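PDB 4R6H: Melibiose/raffinose/stachyose-binding protein MelE from Bacillus subtilis subsp. subtilis str. 168, which binds melibiose, raffinose and stachyose as the solute-binding component of the MelEDC-MsmX ABC transporter, which imports these sugars. Local coordinates for residues Q200-L205 with S226-L231; E161-F166 with P293-G298. All blocks are in the same frame, centred on the assembly; numbering follows the deposited sequence.

Contact 1 of 2, residues Q200-L205 with S226-L231; sequences QFATPL and SKFTYL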
ATOM      1  N   GLN A 200      -4.665  -1.062   7.711  1.00 16.88           N
ATOM      2  CA  GLN A 200      -4.032   0.198   8.004  1.00 15.70           C
ATOM      3  C   GLN A 200      -4.082   0.501   9.498  1.00 17.70           C
ATOM      4  O   GLN A 200      -3.078   0.892  10.060  1.00 17.19           O
ATOM      5  CB  GLN A 200      -4.631   1.393   7.248  1.00 17.35           C
ATOM      6  CG  GLN A 200      -4.188   1.518   5.821  1.00 24.75           C
ATOM      7  CD  GLN A 200      -4.708   2.760   5.106  1.00 17.43           C
ATOM      8  OE1 GLN A 200      -5.107   2.660   3.961  1.00 23.34           O
ATOM      9  NE2 GLN A 200      -4.538   3.932   5.711  1.00 20.08           N
ATOM     10  N   PHE A 201      -5.259   0.320  10.118  1.00 16.55           N
ATOM     11  CA  PHE A 201      -5.380   0.717  11.533  1.00 17.39           C
ATOM     12  C   PHE A 201      -4.725  -0.282  12.489  1.00 16.92           C
ATOM     13  O   PHE A 201      -4.452   0.045  13.640  1.00 17.32           O
ATOM     14  CB  PHE A 201      -6.813   1.058  11.917  1.00 17.06           C
ATOM     15  CG  PHE A 201      -7.261   2.419  11.464  1.00 16.59           C
ATOM     16  CD1 PHE A 201      -6.765   3.587  12.067  1.00 16.44           C
ATOM     17  CD2 PHE A 201      -8.185   2.548  10.454  1.00 18.83           C
ATOM     18  CE1 PHE A 201      -7.215   4.826  11.647  1.00 18.80           C
ATOM     19  CE2 PHE A 201      -8.664   3.786  10.053  1.00 18.78           C
ATOM     20  CZ  PHE A 201      -8.147   4.944  10.652  1.00 18.15           C
ATOM     21  N   ALA A 202      -4.454  -1.495  12.029  1.00 16.73           N
ATOM     22  CA  ALA A 202      -3.707  -2.452  12.856  1.00 16.97           C
ATOM     23  C   ALA A 202      -2.322  -1.938  13.221  1.00 17.59           C
ATOM     24  O   ALA A 202      -1.793  -2.236  14.283  1.00 17.19           O
ATOM     25  CB  ALA A 202      -3.556  -3.778  12.122  1.00 16.93           C
ATOM     26  N   THR A 203      -1.712  -1.126  12.351  1.00 17.76           N
ATOM     27  CA  THR A 203      -0.398  -0.538  12.634  1.00 17.36           C
ATOM     28  C   THR A 203      -0.375   0.421  13.849  1.00 17.50           C
ATOM     29  O   THR A 203       0.380   0.139  14.808  1.00 17.47           O
ATOM     30  CB  THR A 203       0.214   0.054  11.334  1.00 15.95           C
ATOM     31  OG1 THR A 203       0.583  -1.024  10.438  1.00 18.13           O
ATOM     32  CG2 THR A 203       1.442   0.891  11.582  1.00 17.94           C
ATOM     33  N   PRO A 204      -1.219   1.471  13.873  1.00 16.69           N
ATOM     34  CA  PRO A 204      -1.230   2.292  15.109  1.00 15.36           C
ATOM     35  C   PRO A 204      -1.717   1.485  16.301  1.00 17.51           C
ATOM     36  O   PRO A 204      -1.287   1.758  17.441  1.00 17.83           O
ATOM     37  CB  PRO A 204      -2.201   3.418  14.780  1.00 18.48           C
ATOM     38  CG  PRO A 204      -2.949   3.021  13.547  1.00 17.67           C
ATOM     39  CD  PRO A 204      -2.024   2.091  12.799  1.00 18.04           C
ATOM     40  N   LEU A 205      -2.560   0.479  16.102  1.00 16.71           N
ATOM     41  CA  LEU A 205      -3.078  -0.270  17.265  1.00 16.77           C
ATOM     42  C   LEU A 205      -2.001  -1.135  17.886  1.00 18.92           C
ATOM     43  O   LEU A 205      -1.865  -1.144  19.114  1.00 18.35           O
ATOM     44  CB  LEU A 205      -4.254  -1.135  16.882  1.00 16.91           C
ATOM     45  CG  LEU A 205      -4.888  -2.003  17.994  1.00 17.91           C
ATOM     46  CD1 LEU A 205      -5.551  -1.116  18.997  1.00 19.14           C
ATOM     47  CD2 LEU A 205      -5.866  -2.951  17.367  1.00 18.23           C
ATOM     48  N   SER A 226      -7.808 -11.056  21.090  1.00 21.22           N
ATOM     49  CA  SER A 226      -8.613 -10.160  21.891  1.00 19.64           C
ATOM     50  C   SER A 226      -8.144  -8.696  21.796  1.00 23.72           C
ATOM     51  O   SER A 226      -8.956  -7.763  21.953  1.00 23.82           O
ATOM     52  CB  SER A 226      -8.630 -10.623  23.365  1.00 21.52           C
ATOM     53  OG  SER A 226      -7.338 -10.547  23.928  1.00 24.71           O
ATOM     54  N   LYS A 227      -6.860  -8.476  21.473  1.00 21.35           N
ATOM     55  CA  LYS A 227      -6.321  -7.132  21.328  1.00 23.49           C
ATOM     56  C   LYS A 227      -6.734  -6.460  20.002  1.00 25.89           C
ATOM     57  O   LYS A 227      -6.583  -5.258  19.838  1.00 25.04           O
ATOM     58  CB  LYS A 227      -4.784  -7.182  21.438  1.00 24.95           C
ATOM     59  CG  LYS A 227      -4.326  -7.604  22.827  1.00 29.46           C
ATOM     60  CD  LYS A 227      -2.822  -7.687  22.979  1.00 33.50           C
ATOM     61  CE  LYS A 227      -2.453  -7.662  24.463  1.00 50.67           C
ATOM     62  NZ  LYS A 227      -1.577  -8.810  24.805  1.00 54.52           N
ATOM     63  N   PHE A 228      -7.253  -7.246  19.080  1.00 19.90           N
ATOM     64  CA  PHE A 228      -7.664  -6.765  17.771  1.00 21.23           C
ATOM     65  C   PHE A 228      -9.134  -6.322  17.812  1.00 19.58           C
ATOM     66  O   PHE A 228      -9.593  -5.631  16.897  1.00 22.46           O
ATOM     67  CB  PHE A 228      -7.505  -7.877  16.734  1.00 21.37           C
ATOM     68  CG  PHE A 228      -7.325  -7.394  15.306  1.00 20.61           C
ATOM     69  CD1 PHE A 228      -6.078  -7.018  14.884  1.00 24.67           C
ATOM     70  CD2 PHE A 228      -8.389  -7.377  14.394  1.00 21.51           C
ATOM     71  CE1 PHE A 228      -5.867  -6.617  13.580  1.00 26.19           C
ATOM     72  CE2 PHE A 228      -8.177  -6.954  13.086  1.00 23.41           C
ATOM     73  CZ  PHE A 228      -6.923  -6.581  12.691  1.00 23.99           C
ATOM     74  N   THR A 229      -9.901  -6.739  18.827  1.00 17.75           N
ATOM     75  CA  THR A 229     -11.338  -6.511  18.830  1.00 18.90           C
ATOM     76  C   THR A 229     -11.743  -5.055  18.727  1.00 17.58           C
ATOM     77  O   THR A 229     -12.793  -4.719  18.139  1.00 18.46           O
ATOM     78  CB  THR A 229     -11.970  -7.143  20.117  1.00 20.24           C
ATOM     79  OG1 THR A 229     -11.558  -8.517  20.198  1.00 20.52           O
ATOM     80  CG2 THR A 229     -13.449  -7.054  20.140  1.00 23.47           C
ATOM     81  N   TYR A 230     -10.888  -4.230  19.314  1.00 18.63           N
ATOM     82  CA  TYR A 230     -11.080  -2.771  19.203  1.00 19.62           C
ATOM     83  C   TYR A 230     -11.437  -2.283  17.798  1.00 17.57           C
ATOM     84  O   TYR A 230     -12.377  -1.502  17.622  1.00 20.10           O
ATOM     85  CB  TYR A 230      -9.817  -2.064  19.695  1.00 19.14           C
ATOM     86  CG  TYR A 230      -9.821  -0.577  19.531  1.00 18.59           C
ATOM     87  CD1 TYR A 230     -10.430   0.242  20.452  1.00 22.81           C
ATOM     88  CD2 TYR A 230      -9.163   0.036  18.458  1.00 20.52           C
ATOM     89  CE1 TYR A 230     -10.404   1.635  20.322  1.00 25.61           C
ATOM     90  CE2 TYR A 230      -9.155   1.426  18.334  1.00 21.34           C
ATOM     91  CZ  TYR A 230      -9.750   2.205  19.252  1.00 23.17           C
ATOM     92  OH  TYR A 230      -9.729   3.573  19.075  1.00 23.91           O
ATOM     93  N   LEU A 231     -10.725  -2.797  16.793  1.00 19.33           N
ATOM     94  CA  LEU A 231     -11.029  -2.329  15.440  1.00 17.38           C
ATOM     95  C   LEU A 231     -12.399  -2.740  14.913  1.00 18.65           C
ATOM     96  O   LEU A 231     -13.059  -2.005  14.150  1.00 19.86           O
ATOM     97  CB  LEU A 231      -9.947  -2.778  14.448  1.00 18.78           C
ATOM     98  CG  LEU A 231      -8.548  -2.234  14.764  1.00 21.68           C
ATOM     99  CD1 LEU A 231      -7.545  -2.891  13.840  1.00 25.83           C
ATOM    100  CD2 LEU A 231      -8.522  -0.737  14.687  1.00 22.68           C
TER

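Contact 2 of 2, residues E161-F166 with P293-G298; sequences ETMDDF and PAIHPG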
ATOM      1  N   GLU A 161      -5.945  13.616  13.969  1.00 20.48           N
ATOM      2  CA  GLU A 161      -4.671  12.965  14.211  1.00 20.36           C
ATOM      3  C   GLU A 161      -4.802  11.702  15.082  1.00 20.16           C
ATOM      4  O   GLU A 161      -3.806  10.973  15.269  1.00 19.64           O
ATOM      5  CB  GLU A 161      -3.689  13.936  14.889  1.00 23.50           C
ATOM      6  CG  GLU A 161      -3.445  15.186  14.031  1.00 29.59           C
ATOM      7  CD  GLU A 161      -2.504  16.216  14.657  1.00 32.78           C
ATOM      8  OE1 GLU A 161      -1.909  15.968  15.718  1.00 38.45           O
ATOM      9  OE2 GLU A 161      -2.386  17.305  14.068  1.00 37.83           O
ATOM     10  N   THR A 162      -5.987  11.490  15.643  1.00 18.15           N
ATOM     11  CA  THR A 162      -6.250  10.340  16.504  1.00 18.20           C
ATOM     12  C   THR A 162      -7.565   9.720  16.077  1.00 16.92           C
ATOM     13  O   THR A 162      -8.428  10.384  15.470  1.00 17.48           O
ATOM     14  CB  THR A 162      -6.364  10.729  17.998  1.00 20.49           C
ATOM     15  OG1 THR A 162      -7.615  11.424  18.222  1.00 20.86           O
ATOM     16  CG2 THR A 162      -5.180  11.597  18.476  1.00 21.90           C
ATOM     17  N   MET A 163      -7.730   8.432  16.390  1.00 18.23           N
ATOM     18  CA  MET A 163      -8.996   7.751  16.115  1.00 16.89           C
ATOM     19  C   MET A 163     -10.192   8.447  16.766  1.00 17.22           C
ATOM     20  O   MET A 163     -11.235   8.620  16.147  1.00 18.16           O
ATOM     21  CB  MET A 163      -8.936   6.292  16.534  1.00 17.54           C
ATOM     22  CG  MET A 163     -10.196   5.528  16.289  1.00 18.67           C
ATOM     23  SD  MET A 163     -10.523   5.244  14.547  1.00 19.96           S
ATOM     24  CE  MET A 163      -9.641   3.687  14.296  1.00 23.06           C
ATOM     25  N   ASP A 164     -10.000   8.878  18.006  1.00 19.77           N
ATOM     26  CA  ASP A 164     -11.081   9.568  18.713  1.00 19.90           C
ATOM     27  C   ASP A 164     -11.465  10.883  18.034  1.00 17.46           C
ATOM     28  O   ASP A 164     -12.651  11.171  17.869  1.00 19.63           O
ATOM     29  CB  ASP A 164     -10.752   9.762  20.197  1.00 20.51           C
ATOM     30  CG  ASP A 164     -10.835   8.458  21.012  1.00 28.06           C
ATOM     31  OD1 ASP A 164     -11.444   7.469  20.540  1.00 27.32           O
ATOM     32  OD2 ASP A 164     -10.263   8.464  22.132  1.00 29.70           O
ATOM     33  N   ASP A 165     -10.458  11.634  17.590  1.00 17.82           N
ATOM     34  CA  ASP A 165     -10.745  12.873  16.875  1.00 19.90           C
ATOM     35  C   ASP A 165     -11.363  12.618  15.499  1.00 18.05           C
ATOM     36  O   ASP A 165     -12.209  13.367  15.007  1.00 18.96           O
ATOM     37  CB  ASP A 165      -9.495  13.714  16.770  1.00 19.85           C
ATOM     38  CG  ASP A 165      -9.156  14.421  18.072  1.00 27.50           C
ATOM     39  OD1 ASP A 165     -10.022  14.481  18.976  1.00 27.87           O
ATOM     40  OD2 ASP A 165      -8.017  14.860  18.184  1.00 29.61           O
ATOM     41  N   PHE A 166     -10.973  11.504  14.867  1.00 16.82           N
ATOM     42  CA  PHE A 166     -11.571  11.099  13.596  1.00 19.08           C
ATOM     43  C   PHE A 166     -13.075  10.824  13.752  1.00 17.06           C
ATOM     44  O   PHE A 166     -13.905  11.331  13.034  1.00 18.57           O
ATOM     45  CB  PHE A 166     -10.776   9.868  13.076  1.00 17.85           C
ATOM     46  CG  PHE A 166     -11.277   9.297  11.757  1.00 17.20           C
ATOM     47  CD1 PHE A 166     -11.680  10.084  10.680  1.00 17.14           C
ATOM     48  CD2 PHE A 166     -11.319   7.918  11.600  1.00 17.67           C
ATOM     49  CE1 PHE A 166     -12.144   9.521   9.518  1.00 16.49           C
ATOM     50  CE2 PHE A 166     -11.739   7.346  10.424  1.00 17.82           C
ATOM     51  CZ  PHE A 166     -12.162   8.150   9.379  1.00 18.70           C
ATOM     52  N   PRO A 293      -4.569   8.105  11.307  1.00 15.70           N
ATOM     53  CA  PRO A 293      -4.579   8.539  12.705  1.00 16.65           C
ATOM     54  C   PRO A 293      -4.007   7.517  13.676  1.00 16.59           C
ATOM     55  O   PRO A 293      -4.186   6.306  13.506  1.00 19.11           O
ATOM     56  CB  PRO A 293      -6.057   8.760  12.973  1.00 16.31           C
ATOM     57  CG  PRO A 293      -6.651   9.135  11.645  1.00 17.93           C
ATOM     58  CD  PRO A 293      -5.879   8.250  10.669  1.00 17.58           C
ATOM     59  N   ALA A 294      -3.381   8.043  14.724  1.00 17.26           N
ATOM     60  CA  ALA A 294      -2.893   7.244  15.831  1.00 18.85           C
ATOM     61  C   ALA A 294      -4.049   6.786  16.722  1.00 17.72           C
ATOM     62  O   ALA A 294      -5.149   7.336  16.675  1.00 19.56           O
ATOM     63  CB  ALA A 294      -1.920   8.077  16.656  1.00 19.98           C
ATOM     64  N   ILE A 295      -3.751   5.757  17.519  1.00 17.07           N
ATOM     65  CA  ILE A 295      -4.738   5.165  18.420  1.00 18.46           C
ATOM     66  C   ILE A 295      -4.360   5.321  19.885  1.00 20.57           C
ATOM     67  O   ILE A 295      -5.245   5.588  20.708  1.00 22.81           O
ATOM     68  CB  ILE A 295      -4.978   3.687  18.022  1.00 17.87           C
ATOM     69  CG1 ILE A 295      -5.832   3.655  16.750  1.00 18.84           C
ATOM     70  CG2 ILE A 295      -5.731   2.887  19.121  1.00 21.40           C
ATOM     71  CD1 ILE A 295      -5.908   2.296  16.063  1.00 19.77           C
ATOM     72  N   HIS A 296      -3.104   5.121  20.229  1.00 19.00           N
ATOM     73  CA  HIS A 296      -2.681   5.234  21.624  1.00 19.44           C
ATOM     74  C   HIS A 296      -2.257   6.661  21.979  1.00 22.42           C
ATOM     75  O   HIS A 296      -1.718   7.390  21.169  1.00 20.29           O
ATOM     76  CB  HIS A 296      -1.535   4.283  21.891  1.00 18.10           C
ATOM     77  CG  HIS A 296      -1.893   2.858  21.675  1.00 19.27           C
ATOM     78  ND1 HIS A 296      -2.661   2.141  22.564  1.00 22.44           N
ATOM     79  CD2 HIS A 296      -1.640   2.025  20.637  1.00 19.39           C
ATOM     80  CE1 HIS A 296      -2.861   0.930  22.089  1.00 25.39           C
ATOM     81  NE2 HIS A 296      -2.267   0.839  20.912  1.00 19.33           N
ATOM     82  N   PRO A 297      -2.489   7.060  23.229  1.00 23.19           N
ATOM     83  CA  PRO A 297      -2.145   8.425  23.631  1.00 25.74           C
ATOM     84  C   PRO A 297      -0.678   8.725  23.458  1.00 22.05           C
ATOM     85  O   PRO A 297       0.184   7.916  23.776  1.00 24.75           O
ATOM     86  CB  PRO A 297      -2.526   8.490  25.128  1.00 28.68           C
ATOM     87  CG  PRO A 297      -3.053   7.154  25.509  1.00 25.67           C
ATOM     88  CD  PRO A 297      -3.093   6.251  24.316  1.00 33.01           C
ATOM     89  N   GLY A 298      -0.422   9.907  22.909  1.00 23.02           N
ATOM     90  CA  GLY A 298       0.937  10.364  22.698  1.00 29.23           C
ATOM     91  C   GLY A 298       1.583   9.859  21.421  1.00 33.06           C
ATOM     92  O   GLY A 298       2.643  10.349  21.067  1.00 28.31           O
TER

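Contact 1 of 2, residues Q200-L205 with S226-L231
Leu205 and Leu231 meet tip to tip, Leu205 CD2 lying 3.8 Å from Leu231 CG, and the contact around them is apolar: no hydrogen bond crosses it. Because Leu205 holds CG anti to its own N (chi1 179°), its isobutyl group extends across the interface and its two methyls divide the work. Leu205 CD2 also rests 3.5 Å from Lys227 O, while Leu205 CD1 reaches Tyr230 CD2 obliquely at 3.8 Å. An alanine at Leu205 would take away both methyls and probably leave Tyr230 CD2, Leu231 CG and Lys227 O without their packing partner across the interface.

Leu231 likewise splits its branches, with Leu231 CD2 3.7 Å from Phe201 CB and Leu231 CD1 3.8 Å from Ala202 N. This is helix-to-helix packing in the solute-binding protein fold, joining the C-terminal part of helix 192-206 to the start of helix 229-240.

The aromatic contribution is smaller. Phe228 CE1 approaches Ala202 CB to 3.9 Å, again obliquely, and Leu231 CD1 sits over one face of the same ring, offset toward its rim. Outside the two segments, the Phe228 ring meets that of Trp225, and Tyr197 OH hydrogen-bonds Leu231 O.

Contact 2 of 2, residues E161-F166 with P293-G298
A short backbone-to-backbone bridge joins the start of helix 163-177 to the loop between strands 287-291 and 303-306, in a partly buried part of the fold. Two hydrogen bonds establish it, one on each side of Thr162. Ala294 N donates to Glu161 O over 3.0 Å, approaching from above the carbonyl plane, 39° out of it. Met163 N donates to Ala294 O over 2.8 Å, and here the donor lies nearly along the C=O axis, with a C=O...N angle of 175°. The same Ala294 O receives a CA-H...O contact from Thr162 CA at 3.2 Å, so one carbonyl serves two neighbouring donors. This is a single beta bridge between Thr162 and Ala294.

Side chains pack beside the backbone bonds. The Pro293 ring lies against the main chain, its CB 3.6 Å from Thr162 C, and its CG approaches Phe166 CB at 4.4 Å. The Phe166 ring itself makes edge-to-face contacts with Phe184 and Phe267. Further along the segments, Met163 CB meets Ile295 CG1 at 4.1 Å, and both residues continue onto Tyr230 of helix 229-240.

Thr162 also prepares the helix. Its chi1 of 73° places OG1 between the backbone N and the carbonyl carbon, where it accepts a bond from Asp165 N at 2.9 Å. The main chain then enters the helix through the Phe166 N to Thr162 O bond. Two N-H groups of the first turn thus find acceptors: Met163 N in the loop, at Ala294 O, and Asp165 N at the N-cap, Thr162 OG1. The motif is a threonine N-cap, with a lone beta bridge tying the helix start to a distant loop.

Overall arrangement
Contact 1 is the more buried of the two, while contact 2 is partly buried and reaches the surface at Glu161. They bury almost equal areas, 265 and 263 Å², but by different chemistry: side-chain packing between two helices in contact 1, main-chain hydrogen bonds between a helix start and a loop in contact 2. Their centres lie 12 Å apart, and in sequence 200-205 and 226-231 both fall between the two segments of contact 2. They share no segment, yet they touch: Leu205 O and His296 NE2 form a probable hydrogen bond of 2.7 Å, and Tyr230 OH packs against Met163 CG. Ile295 of the loop touches Leu205 and Tyr230, so helices 192-206 and 229-240 both border it.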